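Local coordinates for genome polyprotein (Rhinovirus C, PDB 6KU8) that probably cleaves the viral polyprotein as a 3C cysteine protease, and is held here in complex with the inhibitor rupintrivir, at residues 26-30 against 106-110; 111-115 against 146-150; 9-13 against 155-160; 159-163 against 174-178; 101-107 against 152-156. The contacts are given in a common frame with arbitrary orientation. Residue numbers count along the deposited sequence, not the author numbering.

Contact 1: 26-30 against 106-110; sequences GEFNM and ATNVT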
# COMPACT_ATOMS: atom_id res chain seq x y z
N GLY A 26 -9.54 -10.39 5.63
CA GLY A 26 -10.49 -9.39 5.19
C GLY A 26 -10.13 -8.79 3.85
O GLY A 26 -9.35 -9.33 3.06
N GLU A 27 -10.72 -7.62 3.59
CA GLU A 27 -10.56 -6.90 2.33
C GLU A 27 -9.46 -5.86 2.46
O GLU A 27 -9.41 -5.10 3.43
CB GLU A 27 -11.87 -6.21 1.93
CG GLU A 27 -12.90 -7.11 1.29
CD GLU A 27 -14.07 -6.32 0.72
OE1 GLU A 27 -14.25 -5.13 1.10
OE2 GLU A 27 -14.79 -6.89 -0.12
N PHE A 28 -8.58 -5.82 1.46
CA PHE A 28 -7.48 -4.87 1.40
C PHE A 28 -7.51 -4.20 0.04
O PHE A 28 -8.08 -4.73 -0.92
CB PHE A 28 -6.11 -5.54 1.60
CG PHE A 28 -5.97 -6.24 2.92
CD1 PHE A 28 -6.52 -7.50 3.11
CD2 PHE A 28 -5.27 -5.64 3.96
CE1 PHE A 28 -6.40 -8.14 4.33
CE2 PHE A 28 -5.13 -6.29 5.18
CZ PHE A 28 -5.69 -7.53 5.37
N ASN A 29 -6.87 -3.03 -0.03
CA ASN A 29 -6.58 -2.40 -1.31
C ASN A 29 -5.26 -2.93 -1.84
O ASN A 29 -4.28 -3.00 -1.10
CB ASN A 29 -6.52 -0.87 -1.20
CG ASN A 29 -6.25 -0.22 -2.54
OD1 ASN A 29 -7.02 -0.39 -3.48
ND2 ASN A 29 -5.16 0.52 -2.63
N MET A 30 -5.25 -3.30 -3.12
CA MET A 30 -4.06 -3.75 -3.82
C MET A 30 -3.67 -2.69 -4.84
O MET A 30 -4.51 -2.24 -5.64
CB MET A 30 -4.29 -5.09 -4.51
CG MET A 30 -3.04 -5.67 -5.20
SD MET A 30 -3.43 -7.03 -6.36
CE MET A 30 -3.84 -6.08 -7.83
N ALA A 106 -6.32 7.13 0.02
CA ALA A 106 -7.37 6.73 -0.92
C ALA A 106 -7.42 5.21 -0.98
O ALA A 106 -6.38 4.55 -1.06
CB ALA A 106 -7.15 7.32 -2.32
N THR A 107 -8.63 4.67 -0.94
CA THR A 107 -8.81 3.24 -1.07
C THR A 107 -10.18 3.00 -1.69
O THR A 107 -10.97 3.93 -1.88
CB THR A 107 -8.68 2.53 0.28
OG1 THR A 107 -8.56 1.12 0.08
CG2 THR A 107 -9.88 2.85 1.16
N ASN A 108 -10.45 1.74 -2.03
CA ASN A 108 -11.76 1.37 -2.54
C ASN A 108 -12.09 -0.03 -2.05
O ASN A 108 -11.57 -1.01 -2.56
CB ASN A 108 -11.85 1.41 -4.05
CG ASN A 108 -13.25 1.16 -4.53
OD1 ASN A 108 -14.20 1.65 -3.91
ND2 ASN A 108 -13.41 0.36 -5.57
N VAL A 109 -13.02 -0.10 -1.10
CA VAL A 109 -13.24 -1.30 -0.33
C VAL A 109 -14.68 -1.22 0.16
O VAL A 109 -15.30 -0.15 0.10
CB VAL A 109 -12.14 -1.35 0.77
CG1 VAL A 109 -12.64 -1.17 2.18
CG2 VAL A 109 -11.17 -2.51 0.54
N THR A 110 -15.25 -2.36 0.55
CA THR A 110 -16.69 -2.37 0.83
C THR A 110 -17.06 -1.37 1.92
O THR A 110 -18.08 -0.67 1.82
CB THR A 110 -17.17 -3.78 1.22
OG1 THR A 110 -16.81 -4.72 0.21
CG2 THR A 110 -18.70 -3.78 1.40
O HOH W 1 -9.46 -1.28 -4.33

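Contact 2: 111-115 against 146-150; sequences KFPML and KPGQC. With AG7 (4-{2-(4-fluoro-benzyl)-6-methyl-5-[(5-methyl-isoxazole-3-carbonyl)-amino]-4-oxo-heptanoylamino}-5-(2-oxo-pyrrolidin-3-yl)-pentanoic acid ethyl ester), chain B.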
# COMPACT_ATOMS: atom_id res chain seq x y z
N LYS A 111 -16.25 -1.30 2.97
CA LYS A 111 -16.50 -0.37 4.08
C LYS A 111 -16.19 1.07 3.70
O LYS A 111 -16.77 1.99 4.28
CB LYS A 111 -15.65 -0.74 5.30
CG LYS A 111 -16.13 -1.95 6.08
CD LYS A 111 -14.95 -2.69 6.69
CE LYS A 111 -15.38 -3.57 7.87
NZ LYS A 111 -14.32 -4.56 8.19
N PHE A 112 -15.26 1.28 2.77
CA PHE A 112 -14.77 2.61 2.43
C PHE A 112 -14.74 2.70 0.91
O PHE A 112 -13.68 2.61 0.29
CB PHE A 112 -13.40 2.86 3.04
CG PHE A 112 -13.39 2.71 4.51
CD1 PHE A 112 -12.84 1.59 5.10
CD2 PHE A 112 -14.00 3.68 5.31
CE1 PHE A 112 -12.86 1.44 6.48
CE2 PHE A 112 -14.03 3.54 6.68
CZ PHE A 112 -13.46 2.43 7.27
N PRO A 113 -15.90 2.86 0.29
CA PRO A 113 -15.95 2.82 -1.17
C PRO A 113 -15.50 4.15 -1.76
O PRO A 113 -15.95 5.22 -1.34
CB PRO A 113 -17.42 2.50 -1.44
CG PRO A 113 -18.15 3.14 -0.27
CD PRO A 113 -17.24 2.89 0.91
N MET A 114 -14.55 4.08 -2.70
CA MET A 114 -13.91 5.25 -3.33
C MET A 114 -13.62 6.35 -2.32
O MET A 114 -13.94 7.52 -2.50
CB MET A 114 -14.76 5.78 -4.49
CG MET A 114 -14.95 4.76 -5.62
SD MET A 114 -13.38 4.17 -6.33
CE MET A 114 -14.03 3.27 -7.75
N LEU A 115 -12.96 5.96 -1.23
CA LEU A 115 -12.59 6.91 -0.20
C LEU A 115 -11.37 7.71 -0.64
O LEU A 115 -10.41 7.17 -1.19
CB LEU A 115 -12.28 6.18 1.10
CG LEU A 115 -11.82 7.04 2.28
CD1 LEU A 115 -12.90 8.04 2.64
CD2 LEU A 115 -11.50 6.16 3.47
N LYS A 146 -8.73 3.91 10.14
CA LYS A 146 -9.63 2.89 10.67
C LYS A 146 -9.30 1.50 10.14
O LYS A 146 -8.74 1.37 9.04
CB LYS A 146 -11.09 3.22 10.32
CG LYS A 146 -11.61 4.48 10.99
CD LYS A 146 -13.09 4.69 10.73
CE LYS A 146 -13.62 5.90 11.50
NZ LYS A 146 -13.40 5.74 12.97
N PRO A 147 -9.66 0.45 10.88
CA PRO A 147 -9.56 -0.90 10.31
C PRO A 147 -10.31 -0.96 8.99
O PRO A 147 -11.35 -0.32 8.81
CB PRO A 147 -10.23 -1.78 11.38
CG PRO A 147 -10.07 -1.00 12.66
CD PRO A 147 -10.13 0.45 12.28
N GLY A 148 -9.76 -1.72 8.04
CA GLY A 148 -10.31 -1.83 6.71
C GLY A 148 -9.71 -0.88 5.68
O GLY A 148 -9.96 -1.04 4.49
N GLN A 149 -8.90 0.09 6.11
CA GLN A 149 -8.25 1.00 5.18
C GLN A 149 -6.85 0.54 4.79
O GLN A 149 -6.17 1.26 4.06
CB GLN A 149 -8.21 2.40 5.79
CG GLN A 149 -9.59 2.98 6.01
CD GLN A 149 -9.56 4.30 6.71
OE1 GLN A 149 -8.56 4.66 7.34
NE2 GLN A 149 -10.66 5.06 6.60
N CYS A 150 -6.41 -0.63 5.25
CA CYS A 150 -5.07 -1.06 4.90
C CYS A 150 -4.95 -1.29 3.40
O CYS A 150 -5.90 -1.68 2.73
CB CYS A 150 -4.68 -2.32 5.67
SG CYS A 150 -4.05 -1.90 7.31
C01 AG7 B . -2.63 -2.61 13.74
C02 AG7 B . -2.69 -3.96 13.03
O03 AG7 B . -2.87 -1.55 13.25
C04 AG7 B . -2.67 -3.88 11.51
C05 AG7 B . -2.32 -5.30 11.10
C06 AG7 B . -0.81 -5.54 11.22
C07 AG7 B . 0.09 -4.66 10.64
C08 AG7 B . 1.45 -4.87 10.75
C09 AG7 B . 1.93 -5.98 11.44
C10 AG7 B . 1.04 -6.87 12.03
C11 AG7 B . -0.33 -6.65 11.91
N12 AG7 B . -4.32 -2.47 10.05
C13 AG7 B . -5.73 -2.08 9.82
C14 AG7 B . -5.70 -0.56 9.90
C15 AG7 B . -5.53 -0.10 11.40
C16 AG7 B . -5.89 1.47 11.49
N17 AG7 B . -6.56 1.68 12.61
O18 AG7 B . -5.59 2.29 10.68
C19 AG7 B . -6.46 -2.56 8.56
C20 AG7 B . -5.95 -3.94 8.13
C21 AG7 B . -7.04 -4.81 8.74
O22 AG7 B . -6.74 -6.04 9.31
O23 AG7 B . -8.14 -4.37 8.74
C47 AG7 B . -4.07 -3.42 11.11
O48 AG7 B . -5.01 -3.85 11.70
C50 AG7 B . -7.88 -6.63 9.86
C53 AG7 B . -7.56 -8.10 10.14
C57 AG7 B . -2.20 -2.81 15.18
N58 AG7 B . -1.94 -1.55 15.77
C59 AG7 B . -0.90 -1.47 16.74
O60 AG7 B . -0.20 -2.35 17.11
C78 AG7 B . -3.33 -3.45 16.00
C81 AG7 B . -2.89 -3.86 17.41
F1 AG7 B . 3.28 -6.18 11.55
C82 AG7 B . -4.51 -2.48 16.07
C83 AG7 B . -6.74 0.37 13.35
C84 AG7 B . -6.38 -0.72 12.23
C1 AG7 B . -0.85 -0.08 17.25

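Contact 3: 9-13 against 155-160; sequences FVRAL and ANTGNI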
# COMPACT_ATOMS: atom_id res chain seq x y z
N PHE A 9 -5.61 13.18 -9.99
CA PHE A 9 -4.52 12.21 -10.08
C PHE A 9 -4.78 10.99 -9.20
O PHE A 9 -4.65 9.85 -9.64
CB PHE A 9 -3.20 12.89 -9.69
CG PHE A 9 -2.01 11.95 -9.65
CD1 PHE A 9 -1.16 11.85 -10.74
CD2 PHE A 9 -1.72 11.20 -8.51
CE1 PHE A 9 -0.04 11.00 -10.71
CE2 PHE A 9 -0.61 10.34 -8.46
CZ PHE A 9 0.23 10.25 -9.57
N VAL A 10 -5.13 11.22 -7.93
CA VAL A 10 -5.28 10.09 -7.01
C VAL A 10 -6.47 9.23 -7.42
O VAL A 10 -6.37 7.99 -7.44
CB VAL A 10 -5.41 10.58 -5.56
CG1 VAL A 10 -5.56 9.40 -4.63
CG2 VAL A 10 -4.18 11.38 -5.17
N ARG A 11 -7.60 9.85 -7.75
CA ARG A 11 -8.75 9.06 -8.20
C ARG A 11 -8.40 8.23 -9.43
O ARG A 11 -8.77 7.05 -9.52
CB ARG A 11 -9.94 9.97 -8.50
CG ARG A 11 -11.04 9.27 -9.28
CD ARG A 11 -12.39 9.95 -9.13
NE ARG A 11 -13.12 9.47 -7.95
CZ ARG A 11 -14.35 9.86 -7.61
NH1 ARG A 11 -15.00 10.73 -8.38
NH2 ARG A 11 -14.93 9.37 -6.52
N ALA A 12 -7.70 8.83 -10.40
CA ALA A 12 -7.32 8.06 -11.58
C ALA A 12 -6.41 6.90 -11.22
O ALA A 12 -6.50 5.81 -11.81
CB ALA A 12 -6.66 8.97 -12.61
N LEU A 13 -5.53 7.11 -10.24
CA LEU A 13 -4.66 6.03 -9.76
C LEU A 13 -5.49 4.86 -9.22
O LEU A 13 -5.28 3.70 -9.60
CB LEU A 13 -3.71 6.55 -8.68
CG LEU A 13 -2.76 5.50 -8.08
CD1 LEU A 13 -1.89 4.91 -9.15
CD2 LEU A 13 -1.91 6.10 -6.95
N ALA A 155 -0.95 9.34 -1.09
CA ALA A 155 -0.49 10.11 -2.24
C ALA A 155 -1.16 11.43 -2.50
O ALA A 155 -2.14 11.75 -1.88
CB ALA A 155 -0.69 9.28 -3.48
N ASN A 156 -0.56 12.20 -3.40
CA ASN A 156 -1.19 13.39 -3.96
C ASN A 156 -0.66 13.54 -5.38
O ASN A 156 0.02 12.64 -5.88
CB ASN A 156 -0.94 14.62 -3.06
CG ASN A 156 0.54 14.99 -2.94
OD1 ASN A 156 1.36 14.59 -3.77
ND2 ASN A 156 0.87 15.76 -1.91
N THR A 157 -0.98 14.64 -6.05
CA THR A 157 -0.63 14.75 -7.47
C THR A 157 0.86 14.50 -7.70
O THR A 157 1.72 15.21 -7.16
CB THR A 157 -1.03 16.13 -8.00
OG1 THR A 157 -2.44 16.30 -7.83
CG2 THR A 157 -0.70 16.26 -9.50
N GLY A 158 1.16 13.45 -8.45
CA GLY A 158 2.52 13.09 -8.82
C GLY A 158 3.37 12.43 -7.76
O GLY A 158 4.54 12.14 -8.03
N ASN A 159 2.86 12.17 -6.56
CA ASN A 159 3.69 11.60 -5.50
C ASN A 159 2.96 10.41 -4.88
O ASN A 159 1.92 10.59 -4.24
CB ASN A 159 4.01 12.64 -4.43
CG ASN A 159 4.67 13.88 -5.00
OD1 ASN A 159 5.69 13.79 -5.66
ND2 ASN A 159 4.10 15.05 -4.71
N ILE A 160 3.48 9.21 -5.06
CA ILE A 160 2.85 7.99 -4.55
C ILE A 160 3.80 7.41 -3.51
O ILE A 160 4.84 6.84 -3.86
CB ILE A 160 2.54 6.98 -5.66
CG1 ILE A 160 1.67 7.62 -6.76
CG2 ILE A 160 1.82 5.74 -5.07
CD1 ILE A 160 1.55 6.77 -8.01
O HOH W 2 -4.54 16.02 -9.72

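Contact 4: 159-163 against 174-178; sequences NIVAI and GAALL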
# COMPACT_ATOMS: atom_id res chain seq x y z
N ASN A 159 2.86 12.17 -6.56
CA ASN A 159 3.69 11.60 -5.50
C ASN A 159 2.96 10.41 -4.88
O ASN A 159 1.92 10.59 -4.24
CB ASN A 159 4.01 12.64 -4.43
CG ASN A 159 4.67 13.88 -5.00
OD1 ASN A 159 5.69 13.79 -5.66
ND2 ASN A 159 4.10 15.05 -4.71
N ILE A 160 3.48 9.21 -5.06
CA ILE A 160 2.85 7.99 -4.55
C ILE A 160 3.80 7.41 -3.51
O ILE A 160 4.84 6.84 -3.86
CB ILE A 160 2.54 6.98 -5.66
CG1 ILE A 160 1.67 7.62 -6.76
CG2 ILE A 160 1.82 5.74 -5.07
CD1 ILE A 160 1.55 6.77 -8.01
N VAL A 161 3.45 7.56 -2.24
CA VAL A 161 4.45 7.66 -1.20
C VAL A 161 4.38 6.53 -0.17
O VAL A 161 5.40 6.23 0.47
CB VAL A 161 4.33 9.05 -0.54
CG1 VAL A 161 4.00 9.01 0.94
CG2 VAL A 161 5.50 9.95 -0.92
N ALA A 162 3.24 5.86 -0.01
CA ALA A 162 3.13 4.77 0.96
C ALA A 162 1.84 4.01 0.70
O ALA A 162 0.96 4.48 -0.02
CB ALA A 162 3.17 5.28 2.41
N ILE A 163 1.75 2.81 1.28
CA ILE A 163 0.47 2.13 1.47
C ILE A 163 0.18 2.07 2.97
O ILE A 163 1.09 1.89 3.79
CB ILE A 163 0.45 0.72 0.83
CG1 ILE A 163 1.47 -0.19 1.53
CG2 ILE A 163 0.63 0.85 -0.71
CD1 ILE A 163 1.35 -1.67 1.13
N GLY A 174 2.13 4.36 7.47
CA GLY A 174 2.22 3.88 6.10
C GLY A 174 3.60 3.28 5.86
O GLY A 174 4.60 3.81 6.34
N ALA A 175 3.64 2.19 5.11
CA ALA A 175 4.91 1.62 4.68
C ALA A 175 5.45 2.44 3.52
O ALA A 175 4.79 2.57 2.49
CB ALA A 175 4.73 0.15 4.28
N ALA A 176 6.65 3.00 3.67
CA ALA A 176 7.20 3.83 2.62
C ALA A 176 7.35 3.04 1.32
O ALA A 176 7.85 1.91 1.32
CB ALA A 176 8.55 4.42 3.03
N LEU A 177 6.86 3.62 0.23
CA LEU A 177 7.14 3.09 -1.11
C LEU A 177 8.42 3.74 -1.61
O LEU A 177 8.51 4.97 -1.66
CB LEU A 177 5.97 3.37 -2.06
CG LEU A 177 4.67 2.62 -1.78
CD1 LEU A 177 3.54 3.25 -2.57
CD2 LEU A 177 4.81 1.13 -2.11
N LEU A 178 9.44 2.93 -1.92
CA LEU A 178 10.71 3.44 -2.40
C LEU A 178 11.01 2.84 -3.77
O LEU A 178 10.80 1.64 -4.00
CB LEU A 178 11.84 3.14 -1.41
CG LEU A 178 11.59 3.67 0.00
CD1 LEU A 178 12.59 3.06 0.99
CD2 LEU A 178 11.65 5.20 0.03
O HOH W 3 7.96 7.02 0.22

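Contact 5: 101-107 against 152-156; sequences SNMHLAT and GVIAN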
# COMPACT_ATOMS: atom_id res chain seq x y z
N SER A 101 3.76 17.15 2.41
CA SER A 101 2.60 17.89 2.88
C SER A 101 1.38 17.58 2.01
O SER A 101 1.49 17.11 0.87
CB SER A 101 2.88 19.41 2.89
OG SER A 101 3.21 19.88 1.60
N ASN A 102 0.21 17.79 2.60
CA ASN A 102 -1.07 17.72 1.88
C ASN A 102 -1.25 16.38 1.18
O ASN A 102 -1.69 16.30 0.02
CB ASN A 102 -1.18 18.89 0.89
CG ASN A 102 -0.99 20.24 1.56
OD1 ASN A 102 0.04 20.88 1.40
ND2 ASN A 102 -1.98 20.66 2.33
N MET A 103 -0.93 15.30 1.89
CA MET A 103 -1.15 13.95 1.40
C MET A 103 -2.59 13.49 1.62
O MET A 103 -3.29 13.96 2.52
CB MET A 103 -0.18 12.98 2.08
CG MET A 103 1.19 12.95 1.43
SD MET A 103 1.05 12.20 -0.20
CE MET A 103 2.52 12.86 -1.01
N HIS A 104 -3.00 12.53 0.80
CA HIS A 104 -4.32 11.93 0.89
C HIS A 104 -4.19 10.43 1.14
O HIS A 104 -3.20 9.80 0.75
CB HIS A 104 -5.13 12.16 -0.41
CG HIS A 104 -5.57 13.58 -0.60
ND1 HIS A 104 -6.89 13.92 -0.81
CD2 HIS A 104 -4.88 14.74 -0.60
CE1 HIS A 104 -6.99 15.23 -0.94
NE2 HIS A 104 -5.78 15.75 -0.81
N LEU A 105 -5.19 9.86 1.80
CA LEU A 105 -5.36 8.41 1.85
C LEU A 105 -6.53 8.06 0.95
O LEU A 105 -7.61 8.65 1.07
CB LEU A 105 -5.60 7.91 3.27
CG LEU A 105 -6.00 6.43 3.45
CD1 LEU A 105 -5.01 5.55 2.78
CD2 LEU A 105 -6.09 6.06 4.93
N ALA A 106 -6.32 7.13 0.02
CA ALA A 106 -7.37 6.73 -0.92
C ALA A 106 -7.42 5.21 -0.98
O ALA A 106 -6.38 4.55 -1.06
CB ALA A 106 -7.15 7.32 -2.32
N THR A 107 -8.63 4.67 -0.94
CA THR A 107 -8.81 3.24 -1.07
C THR A 107 -10.18 3.00 -1.69
O THR A 107 -10.97 3.93 -1.88
CB THR A 107 -8.68 2.53 0.28
OG1 THR A 107 -8.56 1.12 0.08
CG2 THR A 107 -9.88 2.85 1.16
N GLY A 152 -4.63 1.08 1.45
CA GLY A 152 -4.94 2.37 0.88
C GLY A 152 -3.67 3.08 0.45
O GLY A 152 -2.64 2.95 1.11
N VAL A 153 -3.74 3.83 -0.60
CA VAL A 153 -2.62 4.56 -1.11
C VAL A 153 -2.45 5.92 -0.41
O VAL A 153 -3.40 6.60 -0.20
CB VAL A 153 -2.74 4.81 -2.62
CG1 VAL A 153 -1.49 5.43 -3.14
CG2 VAL A 153 -3.07 3.56 -3.40
N ILE A 154 -1.24 6.26 -0.02
CA ILE A 154 -0.94 7.56 0.55
C ILE A 154 -0.26 8.33 -0.59
O ILE A 154 0.83 8.00 -0.96
CB ILE A 154 -0.04 7.50 1.77
CG1 ILE A 154 -0.63 6.63 2.88
CG2 ILE A 154 0.31 8.90 2.24
CD1 ILE A 154 -1.96 7.01 3.39
N ALA A 155 -0.95 9.34 -1.09
CA ALA A 155 -0.49 10.11 -2.24
C ALA A 155 -1.16 11.43 -2.50
O ALA A 155 -2.14 11.75 -1.88
CB ALA A 155 -0.69 9.28 -3.48
N ASN A 156 -0.56 12.20 -3.40
CA ASN A 156 -1.19 13.39 -3.96
C ASN A 156 -0.66 13.54 -5.38
O ASN A 156 0.02 12.64 -5.88
CB ASN A 156 -0.94 14.62 -3.06
CG ASN A 156 0.54 14.99 -2.94
OD1 ASN A 156 1.36 14.59 -3.77
ND2 ASN A 156 0.87 15.76 -1.91
O HOH W 4 3.51 16.74 -1.16

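Contact 1: 26-30 against 106-110
Glu27 reaches across the gap between the two segments and lays its side chain against Val109, with Glu27 CB 4.0 Å from Val109 CG2. Glu27 OE1 accepts two hydrogen bonds, from Thr110 N at 3.0 Å and from Thr110 OG1 at 2.7 Å. One carboxylate oxygen thus holds both the backbone and the hydroxyl of Thr110. Val109 CG2 also lies 4.1 Å from Phe28 C, so the valine packs on the strand backbone. Further along, Asn29 CB touches Thr107 OG1 at 3.1 Å. A water joins the segments here, donating to Asn29 OD1 at 2.7 Å and to Asn108 O at 2.8 Å. The other end of the amide, Asn29 ND2, is bound to Gly151 O beside Cys150. The segments run roughly antiparallel, 156° apart, but no backbone hydrogen bond joins them. Phe28 points away from 106-110, and its ring packs on Cys150, Ala44 and the bound inhibitor. The contact therefore joins strand 26-34 of the first barrel to the end of strand 100-107 in the second sheet. It belongs to the interface between the two beta-barrel domains of the chymotrypsin-like fold, where 3C proteases place their active site.

Contact 2: 111-115 against 146-150
The active-site loop of the chymotrypsin-like 3C fold forms one side of this contact. Lys146 to Gln149 make a type II beta turn just before Cys150, the probable nucleophile of a Cys-His-Glu triad. Gln149 N bonds to Lys146 O at 3.2 Å, and Gln149 OE1 accepts a second bond from Lys146 N at 2.9 Å. The turn is thus tied by backbone and side chain together. Gly148 has a phi of 94°, which suits glycine, and a CB there would crowd Phe112 CE1 and Lys111 CD. Gly148 N donates to the ester carbonyl oxygen O23 of AG7 at 3.2 Å. This is consistent with the oxyanion-hole region of the family. The other segment, 111-115, is a loop that packs behind the turn and does not hydrogen-bond to it. Phe112 does most of the work. Its ring edge meets the turn carbonyls, with Phe112 CE1 3.3 Å from Pro147 O and Phe112 CD1 3.9 Å from Gly148 O. Leu115 CD2 approaches Gln149 NE2 at 3.4 Å. Over one face of the Phe112 ring, Gln149 CG makes a CH-pi contact, 3.9 Å from the ring centroid and 23° off its normal.

Contact 3: 9-13 against 155-160
Phe9 takes the t rotamer (chi1 176°), which swings its ring off helix 8-17 and over the turn between strands 153-156 and 159-167. That turn is a type II beta turn from Asn156 to Asn159. Its backbone bond runs from Asn159 N to Asn156 O at 3.0 Å. Gly158 sits at a phi of 77°, a positive value that favours glycine. Gly158 CA lies 4.0 Å from the Phe9 centroid in a CH-pi contact over the face, and Phe9 CZ is 3.5 Å from Gly158 N. The ring edge meets Ile160, with Phe9 CE2 3.9 Å from Ile160 CG1. Val10 and Leu13 are also t at chi1. Val10 CG2 rests 3.8 Å from Asn156 CA. Leu13 CD2 meets Ile160 CD1 at 3.7 Å, one helical turn on from Phe9. Ile160, with chi1 m and chi2 t, thus packs against both Phe9 and Leu13. Asn156 takes the p rotamer and points away from the helix. Its OD1 accepts a bond from Asn159 ND2 at 2.9 Å, closing the turn a second time. A water accepts from Phe9 N at 3.0 Å and also bonds Thr157 OG1 at 2.8 Å. No direct hydrogen bond crosses the contact. The N-terminal helix is therefore held on this hairpin by apolar and CH-pi packing, with one water bridge from Phe9 N, near the start of the helix.

Contact 4: 159-163 against 174-178
Three backbone hydrogen bonds join the segments. Ala175 N donates to Ile163 O at 2.9 Å, and Ile163 N returns a longer bond to Ala175 O at 3.3 Å. Leu177 N binds Val161 O at 3.0 Å. A water donates to Val161 O at 2.7 Å and to Leu177 O at 2.8 Å, bridging the segments just beyond the end of strand 172-176. Ile163 and Ala175 are an antiparallel hydrogen-bonded pair; Ala162 and Ala176 are a non-hydrogen-bonded one. Val161 and Ala162 both face Ile154 on the neighbouring strand 153-156, a classic beta bulge. Gly174 leaves room for Ala162, since a CB there would clash with Ala162 CB. On the apolar side, Leu177 CD1 meets Ile160 CG2 at 3.9 Å and Ile163 CG2 at 4.2 Å. Ile163, Ala175 and Leu177 also touch Ile75 of the first barrel. The hairpin 159-167/172-176 is thus joined here by backbone hydrogen bonds, while its buried aliphatic face packs against the neighbouring barrel.

Contact 5: 101-107 against 152-156
Gly152 opens the segment opposite Thr107. Its CA lies 3.3 Å from Ala106 O and 3.8 Å from Thr107 CB, and a CB here would clash with Leu105 CD1. Val153 forms an antiparallel hydrogen-bonded pair with Ala106. Val153 N donates to Ala106 O at 2.8 Å, and Ala106 N to Val153 O at 3.0 Å. Ile154 is the non-hydrogen-bonded partner of Leu105. Ile154 CD1 touches Leu105 CD1 at 3.4 Å, and Ile154 CG2 lies 4.1 Å from Met103 CB. Ile154 CA also makes a CA-H...O contact with His104 O at 3.2 Å. Ala155 returns to the hydrogen-bonded pattern with His104: Ala155 N to His104 O and His104 N to Ala155 O are both 2.9 Å. Met103 SD comes within 3.3 Å of Ala155 C. Asn156 ends the segment, and its ND2 donates to Asn102 O at 3.3 Å. A water bridges Asn156 ND2 and Ser101 O, 2.9 Å from each. Asn156 OD1 is bound to Asn159 ND2 within the following turn. The imidazole of His104 is bound to Asp116. The pair lies within the second sheet of the chymotrypsin-like fold, with strand 115-130 beside 100-107 and strand 159-167 beside 153-156. Helix 8-17 covers the face bearing Ala106 and Val153, while Leu105 on the other face packs on Val117 and Val119.

In the fold
From the N terminus, helix 8-17 opens the longest loop, which contact 3 closes at 155-160 near the end of the chain. Contact 1 lies within that span and joins strand 26-34 of the first barrel to 106-110. Contact 5 begins on the strand where contact 1 ends, sharing Ala106 and Thr107, and closes at 152-156. Contact 2 falls inside the loop of contact 5 and sets 111-115 against the active-site turn. Contacts 3 and 5 end on the same strand, sharing Ala155 and Asn156. Contact 4 starts at Asn159 and Ile160, shared with contact 3, and closes the last hairpin. Together they tie the helix, both barrels and the active-site loop.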